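Local structure of lactose Operon Repressor (Escherichia coli, 1JYE) at residues L115-G121 / A139-P144; A82-A87 / G297-D302; H179-L184 / I210-A214; A241-D247 / I268-D274; R101-C107 / I124-L128. The protein represses transcription of the lactose operon by binding operator DNA, and is released when an inducer sugar binds its core, which resembles periplasmic sugar-binding proteins. The protein carries 1 engineered substitution. The contacts are given in a common frame with arbitrary orientation. Numbering follows the deposited sequence.

How the contacts relate
The five contacts sample both lobes of a core with the periplasmic-binding-protein fold. Contacts 1, 2 and 5 lie around the sheet that holds strand 122-125; contacts 1 and 5 adjoin in sequence and work at opposite ends of that strand, their centres 16 Å apart. Contact 2 packs two helices beside this sheet, with nearest atoms about 5 Å from contact 5 and 9 Å from contact 1. Contacts 3 and 4 share the other parallel sheet, centres 13 Å apart, where Ala183 O lies 3.0 Å from Leu243 N, a probable hydrogen bond. Glycerol sits at contact 4, in the cleft between the lobes; the centres of contacts 1 and 4 are 39 Å apart.

Contact 1 of 5, residues L115-G121 / A139-P144; sequences LAQRVSG and ACTNVP
Two helix-to-strand loops of a parallel alpha/beta sheet meet here: 115-121 runs from helix 104-115 into strand 122-125, while the loop 139-144 links helix 130-139 to the neighbouring strand 145-147. Leu115 to Arg118 is a type I turn, closed by a hydrogen bond from Arg118 N to Leu115 O at 3.0 Å; Arg118, its last residue, has positive phi (64/40). Cys140 to Val143 is a type I' turn, with Thr141 at 48/63, Asn142 at 63/-8 and Val143 N 3.1 Å from Cys140 O. The CA atoms close in from 7.4 Å at Leu115-Cys140 to 5.1 Å at Gly121-Pro144. Leu115, mt (chi1 -71°, chi2 174°), fills the gap: its CD2 lies 3.6 Å from Val143 CG2 and its CD1 3.4 Å from Ala139 O. Val143 takes the t rotamer, which sets its CG1 3.6 Å from Gly121 N. Thr141, chi1 p, turns its hydroxyl back so that OG1 donates to Cys140 O at 2.6 Å, while the same OG1 sits 3.6 Å from Leu115 CD1. Leu115 and Cys140 both also touch Leu122. At the narrow end Pro144 CG is 3.3 Å from Ser120 O, and Gly121 CA makes a CA-H...O contact of 3.6 Å to Pro144 O.

Contact 2 of 5, residues A82-A87 / G297-D302; sequences AILSRA and GQTSVD. Engineered in segment 82-87: Leu84 (natural residue Lys).
A helix pair packs against the parallel sheet that holds strands 93-98 and 122-125, bringing together segments 210 residues apart: 82-87 of helix 74-89 and 297-302 of helix 293-308 cross at -48°, their axes 7.5 Å apart. Ala87 touches Val94 of this sheet; Ile83 and Ser300 touch Ile123. Gly297 marks the tightest point, its CA 4.5 Å from that of Ile83 and 3.7 Å from Ala82 CB; a CB here would clash at 2.5 Å with Ala82 CB. Gln298, chi1 and chi2 both t, lays its CG 3.9 Å from Arg86 CD. Ser300, chi1 p, donates from OG to Gly297 O at 2.7 Å, and that OG touches Ile83 CG1 at 3.5 Å. Val301 (t) fits between Ile83 and Arg86, with CG2 3.7 Å from Ile83 CG2. The engineered Leu84 points away and packs on Leu71 of the second subunit. Asp302 ends the segment in a salt bridge with Arg86 (chi1 t, chi2 p, chi3 t): its OD1 accepts a hydrogen bond from Arg86 NE at 2.6 Å (158°) and a weak one from Arg86 NH2 at 3.1 Å.

Contact 3 of 5, residues H179-L184 / I210-A214; sequences HQQIAL and IQPIA
Two backbone hydrogen bonds join the segments: Ile213 N donates to Ile182 O at 2.9 Å (143°), and Leu184 N to Ala214 O at 2.9 Å (161°). Both involve the strand that begins at Ile182 and the chain arriving at strand 214-217. A water extends the link where the backbones part, donating to Gln180 O (2.5 Å) and Gln211 O (2.8 Å) and accepting from Ile182 N (2.8 Å). The spread is measurable: CA separations fall from 6.6 Å at Gln180-Ile210 to 5.0 Å at Ile182-Pro212 and 4.8 Å at Ala183-Ala214, with end-to-end directions 45° apart. A CA-H...O contact, Ala183 CA to Ala214 O at 3.2 Å, reinforces the close end. Among the side chains, Leu184 (mt) sets CG 4.1 Å from Pro212 CB, and the CB atoms of Ala183 and Ala214 are 4.4 Å apart. Ile210 (mt) points toward 179-184, its CD1 3.8 Å from His179 O, and packs on Val175 of helix 163-177. Ile213, with chi1 p, brings CG2 to 3.4 Å from Gln181 OE1. Helix 192-207 covers Leu184 and Pro212 and joins the parallel neighbouring strands 182-186 and 214-217, a beta-alpha-beta crossover that brings an edge strand into a parallel Rossmann-like sheet.

Contact 4 of 5, residues A241-D247 / I268-D274; sequences AMLVAND and ISVVGYD. With GOL (glycerol), chain B.
Beyond the paired strands, the two segments meet again at a bound glycerol, probably from the crystallisation liquor. Asp274 accepts from it twice, OD1 from GOL O2 and OD2 from GOL O1, each at 2.6 Å, and Asn246 ND2 donates to GOL O1 at 3.2 Å. Asp274 has unusual backbone angles (128/-48) and chi1 m; Arg197 and Gln291 also hydrogen-bond the glycerol. Asn246 (chi1 p) is the N-cap of helix 247-259, its OD1 accepting from Met249 N. Behind it lie two weak hydrogen bonds, Asp247 N to Tyr273 O (3.0 Å) and Tyr273 N to Asp247 OD1 (2.8 Å); Asp247 OD1 also accepts a hydrogen bond from Thr288 OG1. A CB on Gly272 would lie 2.3 Å from Asp247 OD1, a clash. The strands 241-244 and 269-271 run parallel, 15° apart with axes 4.6 Å distant, in the register Ala241-Ser269, Met242-Val270, Leu243-Val271. Three hydrogen bonds hold them: Met242 N to Ser269 O (2.8 Å), Val271 N to Met242 O (3.0 Å) and Val244 N to Val271 O (2.9 Å). Leu243 CD2 meets Val271 CB at 4.0 Å. Val244 (t) sets CG2 4.0 Å from Val270 CG1, under helix 247-259. Strand, helix and strand form a beta-alpha-beta unit whose C-terminal strand ends line the polyol-occupied cleft, consistent with the sugar-binding cleft of periplasmic-binding-protein relatives.

Contact 5 of 5, residues R101-C107 / I124-L128; sequences RSGVEAC and INYPL
Segment 101-107 lies in the link between parallel strands 93-98 and 122-125 of the N-terminal lobe, helix 104-115 leading on to the second. Arg101 (74/151), Ser102 (56/106) and Gly103 (113/142) all have positive phi, and Gly103 is the N-cap of helix 104-115; a CB on it would jam against the carbonyl O of Ser102. In 124-128 the chain bends at Asn125 (-103/60) and is extended again from Tyr126 on. The nearest CA pairs are Val104-Leu128 at 7.1 Å and Cys107-Tyr126 at 7.6 Å. Polar proximity comes from Tyr126, whose t rotamer (chi1 -175°, chi2 79°) directs its OH toward the loop 101-103: OH is 2.8 Å from Ser102 N, at too poor an angle for a hydrogen bond, 3.3 Å from Arg101 C and 3.5 Å from Gly103 N. The sulfur-aromatic contact belongs to Cys107, chi1 t, whose SG is 4.7 Å from the centroid of the Tyr126 ring and, obliquely, 46° off its normal. Apolar packing surrounds that sulfur, with SG 3.9 Å from Ile124 CG2, 3.9 Å from Tyr126 CD2 and 4.1 Å from Leu128 CD1. Leu128 (mt) also brings CD2 to 4.4 Å from Val104 CA, and both residues pack on Val136 of helix 130-139. The chemistry implies that, between these two segments, packing and a sulfur-aromatic contact do the joining, with one sulfur at the hub and a tyrosine against the loop.

Contact 1 of 5, residues L115-G121 / A139-P144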
# COMPACT_ATOMS: atom_id res chain seq x y z
N LEU A 115 -10.99 -22.19 -9.30
CA LEU A 115 -11.79 -22.93 -10.27
C LEU A 115 -12.93 -23.65 -9.55
O LEU A 115 -14.00 -23.86 -10.13
CB LEU A 115 -10.93 -23.94 -11.02
CG LEU A 115 -9.92 -23.38 -12.03
CD1 LEU A 115 -9.06 -24.51 -12.57
CD2 LEU A 115 -10.67 -22.68 -13.16
N ALA A 116 -12.70 -24.02 -8.30
CA ALA A 116 -13.72 -24.71 -7.51
C ALA A 116 -14.87 -23.77 -7.18
O ALA A 116 -15.97 -24.21 -6.82
CB ALA A 116 -13.10 -25.26 -6.24
N GLN A 117 -14.62 -22.47 -7.30
CA GLN A 117 -15.65 -21.48 -7.02
C GLN A 117 -16.41 -21.12 -8.29
O GLN A 117 -17.22 -20.19 -8.32
CB GLN A 117 -15.04 -20.22 -6.41
CG GLN A 117 -14.43 -20.43 -5.02
CD GLN A 117 -15.42 -21.05 -4.05
OE1 GLN A 117 -16.58 -20.64 -3.98
NE2 GLN A 117 -14.95 -22.03 -3.28
N ARG A 118 -16.14 -21.87 -9.36
CA ARG A 118 -16.79 -21.68 -10.65
C ARG A 118 -16.52 -20.35 -11.35
O ARG A 118 -17.43 -19.77 -11.96
CB ARG A 118 -18.30 -21.88 -10.52
CG ARG A 118 -18.73 -23.23 -9.97
CD ARG A 118 -20.18 -23.51 -10.30
NE ARG A 118 -21.05 -22.38 -9.96
CZ ARG A 118 -22.32 -22.28 -10.32
NH1 ARG A 118 -22.89 -23.24 -11.04
NH2 ARG A 118 -23.03 -21.22 -9.97
N VAL A 119 -15.29 -19.86 -11.28
CA VAL A 119 -14.96 -18.61 -11.95
C VAL A 119 -14.88 -18.91 -13.45
O VAL A 119 -14.53 -20.02 -13.85
CB VAL A 119 -13.60 -18.06 -11.47
CG1 VAL A 119 -13.66 -17.78 -9.97
CG2 VAL A 119 -12.48 -19.04 -11.78
N SER A 120 -15.22 -17.92 -14.28
CA SER A 120 -15.19 -18.10 -15.73
C SER A 120 -13.99 -17.42 -16.38
O SER A 120 -13.87 -17.38 -17.61
CB SER A 120 -16.49 -17.57 -16.36
OG SER A 120 -16.64 -16.18 -16.14
N GLY A 121 -13.10 -16.89 -15.55
CA GLY A 121 -11.92 -16.23 -16.05
C GLY A 121 -10.94 -16.05 -14.91
O GLY A 121 -11.35 -15.85 -13.77
N ALA A 139 -3.04 -25.64 -15.74
CA ALA A 139 -3.89 -25.96 -14.60
C ALA A 139 -5.22 -25.20 -14.60
O ALA A 139 -6.11 -25.53 -13.82
CB ALA A 139 -3.14 -25.68 -13.31
N CYS A 140 -5.36 -24.21 -15.46
CA CYS A 140 -6.59 -23.43 -15.51
C CYS A 140 -7.76 -24.14 -16.19
O CYS A 140 -8.87 -23.62 -16.25
CB CYS A 140 -6.32 -22.08 -16.18
SG CYS A 140 -5.19 -21.03 -15.23
N THR A 141 -7.50 -25.35 -16.69
CA THR A 141 -8.53 -26.16 -17.35
C THR A 141 -9.37 -25.42 -18.39
O THR A 141 -10.58 -25.28 -18.24
CB THR A 141 -9.49 -26.77 -16.31
OG1 THR A 141 -10.28 -25.74 -15.71
CG2 THR A 141 -8.70 -27.48 -15.21
N ASN A 142 -8.72 -24.95 -19.46
CA ASN A 142 -9.39 -24.25 -20.54
C ASN A 142 -10.08 -22.94 -20.18
O ASN A 142 -10.57 -22.22 -21.06
CB ASN A 142 -10.40 -25.19 -21.22
CG ASN A 142 -9.72 -26.31 -21.99
OD1 ASN A 142 -10.38 -27.18 -22.55
ND2 ASN A 142 -8.39 -26.28 -22.03
N VAL A 143 -10.15 -22.62 -18.89
CA VAL A 143 -10.76 -21.36 -18.47
C VAL A 143 -9.75 -20.28 -18.88
O VAL A 143 -8.57 -20.41 -18.61
CB VAL A 143 -10.96 -21.31 -16.94
CG1 VAL A 143 -11.42 -19.93 -16.51
CG2 VAL A 143 -11.97 -22.37 -16.51
N PRO A 144 -10.21 -19.20 -19.53
CA PRO A 144 -9.26 -18.16 -19.93
C PRO A 144 -8.43 -17.63 -18.76
O PRO A 144 -8.95 -17.37 -17.68
CB PRO A 144 -10.16 -17.08 -20.55
CG PRO A 144 -11.47 -17.29 -19.85
CD PRO A 144 -11.60 -18.78 -19.82

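Contact 2 of 5, residues A82-A87 / G297-D302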
# COMPACT_ATOMS: atom_id res chain seq x y z
N ALA A 82 -7.51 -1.75 -8.90
CA ALA A 82 -7.98 -1.37 -10.22
C ALA A 82 -8.82 -2.49 -10.83
O ALA A 82 -9.80 -2.23 -11.52
CB ALA A 82 -6.80 -1.05 -11.12
N ILE A 83 -8.42 -3.73 -10.58
CA ILE A 83 -9.17 -4.88 -11.08
C ILE A 83 -10.57 -4.87 -10.48
O ILE A 83 -11.57 -5.01 -11.19
CB ILE A 83 -8.47 -6.21 -10.71
CG1 ILE A 83 -7.19 -6.37 -11.54
CG2 ILE A 83 -9.42 -7.38 -10.95
CD1 ILE A 83 -6.38 -7.59 -11.17
N LEU A 84 -10.64 -4.70 -9.16
CA LEU A 84 -11.93 -4.69 -8.48
C LEU A 84 -12.81 -3.53 -8.94
O LEU A 84 -14.02 -3.68 -9.07
CB LEU A 84 -11.72 -4.62 -6.96
CG LEU A 84 -10.98 -5.80 -6.34
CD1 LEU A 84 -10.77 -5.54 -4.85
CD2 LEU A 84 -11.77 -7.08 -6.56
N SER A 85 -12.20 -2.38 -9.17
CA SER A 85 -12.95 -1.22 -9.62
C SER A 85 -13.57 -1.46 -11.00
O SER A 85 -14.76 -1.22 -11.21
CB SER A 85 -12.05 0.02 -9.68
OG SER A 85 -12.77 1.14 -10.16
N ARG A 86 -12.76 -1.94 -11.94
CA ARG A 86 -13.24 -2.20 -13.29
C ARG A 86 -14.25 -3.34 -13.33
O ARG A 86 -15.22 -3.29 -14.09
CB ARG A 86 -12.06 -2.50 -14.22
CG ARG A 86 -12.44 -2.62 -15.69
CD ARG A 86 -13.20 -1.38 -16.17
NE ARG A 86 -13.42 -1.41 -17.62
CZ ARG A 86 -14.32 -0.66 -18.25
NH1 ARG A 86 -15.09 0.18 -17.57
NH2 ARG A 86 -14.45 -0.75 -19.57
N ALA A 87 -14.03 -4.36 -12.51
CA ALA A 87 -14.94 -5.49 -12.45
C ALA A 87 -16.32 -5.00 -12.02
O ALA A 87 -17.34 -5.36 -12.61
CB ALA A 87 -14.43 -6.53 -11.47
N GLY A 297 -4.45 -2.87 -14.09
CA GLY A 297 -5.57 -3.58 -13.50
C GLY A 297 -6.84 -3.41 -14.31
O GLY A 297 -7.55 -4.37 -14.58
N GLN A 298 -7.13 -2.17 -14.69
CA GLN A 298 -8.32 -1.88 -15.49
C GLN A 298 -8.29 -2.66 -16.80
O GLN A 298 -9.24 -3.34 -17.16
CB GLN A 298 -8.38 -0.38 -15.79
CG GLN A 298 -9.59 0.07 -16.58
CD GLN A 298 -9.47 1.52 -17.02
OE1 GLN A 298 -8.77 1.83 -17.99
NE2 GLN A 298 -10.14 2.41 -16.31
N THR A 299 -7.17 -2.56 -17.50
CA THR A 299 -7.02 -3.24 -18.78
C THR A 299 -7.13 -4.76 -18.67
O THR A 299 -7.69 -5.41 -19.55
CB THR A 299 -5.68 -2.86 -19.45
OG1 THR A 299 -5.58 -1.43 -19.54
CG2 THR A 299 -5.60 -3.44 -20.86
N SER A 300 -6.61 -5.32 -17.57
CA SER A 300 -6.66 -6.77 -17.40
C SER A 300 -8.10 -7.30 -17.34
O SER A 300 -8.38 -8.39 -17.83
CB SER A 300 -5.90 -7.20 -16.13
OG SER A 300 -6.59 -6.82 -14.94
N VAL A 301 -9.00 -6.52 -16.75
CA VAL A 301 -10.39 -6.95 -16.67
C VAL A 301 -11.03 -6.90 -18.05
O VAL A 301 -11.68 -7.86 -18.46
CB VAL A 301 -11.19 -6.06 -15.69
CG1 VAL A 301 -12.67 -6.46 -15.70
CG2 VAL A 301 -10.63 -6.20 -14.29
N ASP A 302 -10.84 -5.80 -18.76
CA ASP A 302 -11.40 -5.67 -20.10
C ASP A 302 -10.88 -6.81 -20.98
O ASP A 302 -11.64 -7.43 -21.71
CB ASP A 302 -11.00 -4.33 -20.74
CG ASP A 302 -11.44 -3.13 -19.92
OD1 ASP A 302 -12.50 -3.20 -19.28
OD2 ASP A 302 -10.72 -2.11 -19.94

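Contact 3 of 5, residues H179-L184 / I210-A214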
# COMPACT_ATOMS: atom_id res chain seq x y z
N HIS A 179 26.95 10.53 -14.85
CA HIS A 179 27.33 9.49 -13.90
C HIS A 179 28.07 8.32 -14.54
O HIS A 179 27.69 7.83 -15.60
CB HIS A 179 26.08 8.96 -13.18
CG HIS A 179 25.47 9.95 -12.24
ND1 HIS A 179 26.00 10.21 -10.99
CD2 HIS A 179 24.41 10.77 -12.38
CE1 HIS A 179 25.29 11.15 -10.41
NE2 HIS A 179 24.32 11.51 -11.23
N GLN A 180 29.13 7.88 -13.86
CA GLN A 180 29.96 6.77 -14.32
C GLN A 180 30.12 5.73 -13.21
O GLN A 180 30.38 4.56 -13.48
CB GLN A 180 31.33 7.27 -14.75
CG GLN A 180 31.30 8.24 -15.93
CD GLN A 180 30.85 7.59 -17.22
OE1 GLN A 180 29.72 7.12 -17.33
NE2 GLN A 180 31.74 7.55 -18.20
N GLN A 181 29.98 6.17 -11.96
CA GLN A 181 30.09 5.30 -10.78
C GLN A 181 28.68 5.00 -10.30
O GLN A 181 28.12 5.75 -9.50
CB GLN A 181 30.87 6.00 -9.67
CG GLN A 181 32.33 6.27 -9.98
CD GLN A 181 33.15 5.00 -10.07
OE1 GLN A 181 33.10 4.28 -11.07
NE2 GLN A 181 33.91 4.71 -9.02
N ILE A 182 28.12 3.90 -10.78
CA ILE A 182 26.75 3.54 -10.45
C ILE A 182 26.58 2.21 -9.72
O ILE A 182 27.26 1.23 -10.02
CB ILE A 182 25.91 3.52 -11.75
CG1 ILE A 182 26.00 4.89 -12.42
CG2 ILE A 182 24.46 3.14 -11.45
CD1 ILE A 182 25.40 4.95 -13.81
N ALA A 183 25.67 2.19 -8.75
CA ALA A 183 25.40 0.98 -8.00
C ALA A 183 23.96 0.56 -8.28
O ALA A 183 23.10 1.40 -8.56
CB ALA A 183 25.60 1.21 -6.50
N LEU A 184 23.70 -0.74 -8.20
CA LEU A 184 22.37 -1.28 -8.45
C LEU A 184 21.81 -1.95 -7.20
O LEU A 184 22.51 -2.66 -6.49
CB LEU A 184 22.42 -2.34 -9.56
CG LEU A 184 23.09 -1.96 -10.89
CD1 LEU A 184 23.05 -3.16 -11.83
CD2 LEU A 184 22.40 -0.76 -11.50
N ILE A 210 29.63 0.96 -19.26
CA ILE A 210 29.79 1.15 -17.83
C ILE A 210 29.50 -0.13 -17.07
O ILE A 210 28.51 -0.81 -17.34
CB ILE A 210 28.81 2.23 -17.29
CG1 ILE A 210 29.14 3.59 -17.91
CG2 ILE A 210 28.88 2.28 -15.77
CD1 ILE A 210 28.10 4.65 -17.62
N GLN A 211 30.39 -0.46 -16.14
CA GLN A 211 30.18 -1.62 -15.28
C GLN A 211 29.87 -1.03 -13.90
O GLN A 211 30.62 -0.18 -13.40
CB GLN A 211 31.45 -2.48 -15.21
CG GLN A 211 31.68 -3.32 -16.46
CD GLN A 211 32.86 -4.27 -16.32
OE1 GLN A 211 34.00 -3.83 -16.16
NE2 GLN A 211 32.60 -5.57 -16.38
N PRO A 212 28.75 -1.44 -13.28
CA PRO A 212 28.41 -0.89 -11.97
C PRO A 212 29.48 -1.21 -10.92
O PRO A 212 30.11 -2.27 -10.99
CB PRO A 212 27.07 -1.56 -11.66
CG PRO A 212 27.17 -2.87 -12.37
CD PRO A 212 27.80 -2.48 -13.69
N ILE A 213 29.69 -0.31 -9.97
CA ILE A 213 30.70 -0.55 -8.95
C ILE A 213 30.21 -1.47 -7.85
O ILE A 213 30.98 -1.90 -6.99
CB ILE A 213 31.22 0.77 -8.31
CG1 ILE A 213 30.09 1.50 -7.59
CG2 ILE A 213 31.81 1.66 -9.39
CD1 ILE A 213 30.58 2.70 -6.80
N ALA A 214 28.92 -1.78 -7.88
CA ALA A 214 28.33 -2.69 -6.91
C ALA A 214 26.88 -2.97 -7.25
O ALA A 214 26.19 -2.14 -7.84
CB ALA A 214 28.41 -2.08 -5.50
O HOH W 1 29.82 2.34 -12.36

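Contact 4 of 5, residues A241-D247 / I268-D274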
# COMPACT_ATOMS: atom_id res chain seq x y z
N ALA A 241 25.65 7.56 -8.05
CA ALA A 241 24.24 7.33 -8.37
C ALA A 241 23.83 5.88 -8.12
O ALA A 241 24.65 4.96 -8.21
CB ALA A 241 23.96 7.71 -9.82
N MET A 242 22.55 5.69 -7.82
CA MET A 242 22.01 4.36 -7.57
C MET A 242 20.72 4.14 -8.34
O MET A 242 19.86 5.02 -8.39
CB MET A 242 21.71 4.17 -6.07
CG MET A 242 22.91 4.19 -5.14
SD MET A 242 22.38 3.99 -3.42
CE MET A 242 22.01 2.25 -3.37
N LEU A 243 20.59 2.96 -8.94
CA LEU A 243 19.36 2.58 -9.63
C LEU A 243 18.73 1.60 -8.64
O LEU A 243 19.33 0.59 -8.30
CB LEU A 243 19.68 1.87 -10.96
CG LEU A 243 20.08 2.82 -12.09
CD1 LEU A 243 20.79 2.04 -13.19
CD2 LEU A 243 18.85 3.53 -12.62
N VAL A 244 17.53 1.93 -8.15
CA VAL A 244 16.86 1.08 -7.17
C VAL A 244 15.58 0.46 -7.75
O VAL A 244 14.83 1.13 -8.47
CB VAL A 244 16.54 1.91 -5.90
CG1 VAL A 244 15.96 1.01 -4.82
CG2 VAL A 244 17.81 2.59 -5.40
N ALA A 245 15.35 -0.81 -7.42
CA ALA A 245 14.24 -1.58 -7.97
C ALA A 245 12.81 -1.10 -7.72
O ALA A 245 11.90 -1.48 -8.45
CB ALA A 245 14.38 -3.05 -7.58
N ASN A 246 12.60 -0.32 -6.67
CA ASN A 246 11.27 0.24 -6.44
C ASN A 246 11.37 1.45 -5.54
O ASN A 246 12.42 1.70 -4.95
CB ASN A 246 10.26 -0.83 -5.94
CG ASN A 246 10.37 -1.14 -4.46
OD1 ASN A 246 11.37 -0.83 -3.81
ND2 ASN A 246 9.33 -1.78 -3.92
N ASP A 247 10.30 2.22 -5.46
CA ASP A 247 10.33 3.44 -4.67
C ASP A 247 10.53 3.22 -3.17
O ASP A 247 11.21 4.01 -2.52
CB ASP A 247 9.07 4.26 -4.93
CG ASP A 247 9.01 4.80 -6.34
OD1 ASP A 247 10.06 4.81 -7.03
OD2 ASP A 247 7.92 5.23 -6.78
N ILE A 268 24.80 11.68 -3.84
CA ILE A 268 24.44 10.40 -4.44
C ILE A 268 23.04 10.50 -5.02
O ILE A 268 22.06 10.67 -4.28
CB ILE A 268 24.47 9.25 -3.41
CG1 ILE A 268 25.88 9.10 -2.84
CG2 ILE A 268 24.03 7.95 -4.09
CD1 ILE A 268 26.04 7.94 -1.88
N SER A 269 22.94 10.40 -6.34
CA SER A 269 21.65 10.47 -7.01
C SER A 269 20.94 9.13 -6.87
O SER A 269 21.58 8.08 -6.77
CB SER A 269 21.83 10.80 -8.50
OG SER A 269 22.22 12.15 -8.67
N VAL A 270 19.61 9.17 -6.88
CA VAL A 270 18.82 7.96 -6.73
C VAL A 270 17.65 7.94 -7.69
O VAL A 270 16.95 8.94 -7.85
CB VAL A 270 18.27 7.84 -5.28
CG1 VAL A 270 17.42 6.59 -5.14
CG2 VAL A 270 19.42 7.81 -4.28
N VAL A 271 17.44 6.80 -8.34
CA VAL A 271 16.32 6.62 -9.24
C VAL A 271 15.52 5.44 -8.71
O VAL A 271 16.07 4.37 -8.46
CB VAL A 271 16.77 6.31 -10.68
CG1 VAL A 271 15.55 6.13 -11.57
CG2 VAL A 271 17.64 7.44 -11.21
N GLY A 272 14.22 5.65 -8.49
CA GLY A 272 13.38 4.57 -8.00
C GLY A 272 12.63 3.89 -9.13
O GLY A 272 13.04 3.97 -10.29
N TYR A 273 11.54 3.21 -8.79
CA TYR A 273 10.75 2.52 -9.80
C TYR A 273 9.34 2.28 -9.27
O TYR A 273 9.18 1.73 -8.18
CB TYR A 273 11.41 1.17 -10.15
CG TYR A 273 11.24 0.71 -11.59
CD1 TYR A 273 10.00 0.29 -12.07
CD2 TYR A 273 12.33 0.67 -12.46
CE1 TYR A 273 9.85 -0.16 -13.38
CE2 TYR A 273 12.18 0.23 -13.77
CZ TYR A 273 10.95 -0.19 -14.23
OH TYR A 273 10.83 -0.65 -15.52
N ASP A 274 8.34 2.73 -10.04
CA ASP A 274 6.91 2.60 -9.76
C ASP A 274 6.14 3.93 -9.85
O ASP A 274 5.10 4.01 -10.49
CB ASP A 274 6.62 2.04 -8.36
CG ASP A 274 6.85 0.54 -8.26
OD1 ASP A 274 7.00 -0.13 -9.31
OD2 ASP A 274 6.88 0.03 -7.12
C1 GOL B . 7.37 -3.57 -6.97
O1 GOL B . 7.19 -2.41 -6.17
C2 GOL B . 7.20 -3.22 -8.45
O2 GOL B . 8.22 -2.33 -8.86
C3 GOL B . 7.25 -4.48 -9.31
O3 GOL B . 7.12 -4.12 -10.68
O HOH W 2 15.24 2.65 -11.25

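Contact 5 of 5, residues R101-C107 / I124-L128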
# COMPACT_ATOMS: atom_id res chain seq x y z
N ARG A 101 2.80 -17.70 -1.41
CA ARG A 101 4.13 -17.22 -1.74
C ARG A 101 5.15 -18.32 -2.01
O ARG A 101 5.05 -19.43 -1.48
CB ARG A 101 4.66 -16.32 -0.62
CG ARG A 101 3.81 -15.10 -0.33
CD ARG A 101 4.37 -14.25 0.81
NE ARG A 101 5.71 -13.74 0.53
CZ ARG A 101 6.84 -14.42 0.72
NH1 ARG A 101 6.80 -15.66 1.20
NH2 ARG A 101 8.01 -13.87 0.43
N SER A 102 6.12 -17.99 -2.85
CA SER A 102 7.20 -18.90 -3.22
C SER A 102 6.75 -20.24 -3.82
O SER A 102 6.27 -21.12 -3.10
CB SER A 102 8.09 -19.17 -2.01
OG SER A 102 8.67 -17.97 -1.53
N GLY A 103 6.92 -20.38 -5.13
CA GLY A 103 6.56 -21.63 -5.77
C GLY A 103 5.40 -21.66 -6.74
O GLY A 103 4.37 -21.02 -6.53
N VAL A 104 5.57 -22.44 -7.80
CA VAL A 104 4.55 -22.60 -8.82
C VAL A 104 3.44 -23.48 -8.25
O VAL A 104 2.28 -23.35 -8.64
CB VAL A 104 5.14 -23.28 -10.08
CG1 VAL A 104 5.78 -24.61 -9.70
CG2 VAL A 104 4.06 -23.48 -11.12
N GLU A 105 3.79 -24.35 -7.30
CA GLU A 105 2.80 -25.23 -6.69
C GLU A 105 1.79 -24.43 -5.87
O GLU A 105 0.60 -24.75 -5.86
CB GLU A 105 3.48 -26.26 -5.79
CG GLU A 105 4.37 -27.24 -6.53
CD GLU A 105 3.65 -27.92 -7.68
OE1 GLU A 105 2.51 -28.38 -7.48
OE2 GLU A 105 4.23 -28.00 -8.79
N ALA A 106 2.27 -23.40 -5.18
CA ALA A 106 1.40 -22.56 -4.37
C ALA A 106 0.41 -21.83 -5.27
O ALA A 106 -0.76 -21.66 -4.92
CB ALA A 106 2.23 -21.55 -3.59
N CYS A 107 0.88 -21.41 -6.44
CA CYS A 107 0.03 -20.70 -7.39
C CYS A 107 -0.98 -21.67 -8.01
O CYS A 107 -2.14 -21.32 -8.21
CB CYS A 107 0.87 -20.05 -8.49
SG CYS A 107 -0.04 -18.82 -9.47
N ILE A 124 -3.89 -13.88 -13.25
CA ILE A 124 -2.78 -14.34 -12.43
C ILE A 124 -1.81 -13.19 -12.18
O ILE A 124 -0.98 -12.85 -13.04
CB ILE A 124 -2.02 -15.50 -13.13
CG1 ILE A 124 -3.02 -16.57 -13.60
CG2 ILE A 124 -1.01 -16.11 -12.17
CD1 ILE A 124 -3.80 -17.24 -12.48
N ASN A 125 -1.92 -12.59 -11.00
CA ASN A 125 -1.09 -11.46 -10.60
C ASN A 125 -0.02 -11.97 -9.63
O ASN A 125 0.07 -11.53 -8.49
CB ASN A 125 -1.97 -10.41 -9.93
CG ASN A 125 -1.23 -9.13 -9.62
OD1 ASN A 125 -0.50 -8.61 -10.47
ND2 ASN A 125 -1.42 -8.60 -8.41
N TYR A 126 0.80 -12.90 -10.12
CA TYR A 126 1.84 -13.54 -9.32
C TYR A 126 3.06 -13.78 -10.22
O TYR A 126 2.91 -14.23 -11.35
CB TYR A 126 1.29 -14.86 -8.79
CG TYR A 126 2.20 -15.59 -7.83
CD1 TYR A 126 2.29 -15.20 -6.49
CD2 TYR A 126 2.97 -16.66 -8.26
CE1 TYR A 126 3.14 -15.87 -5.61
CE2 TYR A 126 3.82 -17.34 -7.39
CZ TYR A 126 3.90 -16.94 -6.07
OH TYR A 126 4.74 -17.60 -5.20
N PRO A 127 4.28 -13.50 -9.72
CA PRO A 127 5.49 -13.70 -10.53
C PRO A 127 5.79 -15.15 -10.89
O PRO A 127 5.97 -15.99 -10.01
CB PRO A 127 6.58 -13.06 -9.67
CG PRO A 127 6.11 -13.36 -8.29
CD PRO A 127 4.62 -13.07 -8.36
N LEU A 128 5.87 -15.43 -12.19
CA LEU A 128 6.13 -16.79 -12.65
C LEU A 128 7.12 -16.81 -13.81
O LEU A 128 7.00 -15.99 -14.73
CB LEU A 128 4.83 -17.44 -13.12
CG LEU A 128 3.77 -17.72 -12.04
CD1 LEU A 128 2.41 -17.91 -12.69
CD2 LEU A 128 4.18 -18.95 -11.24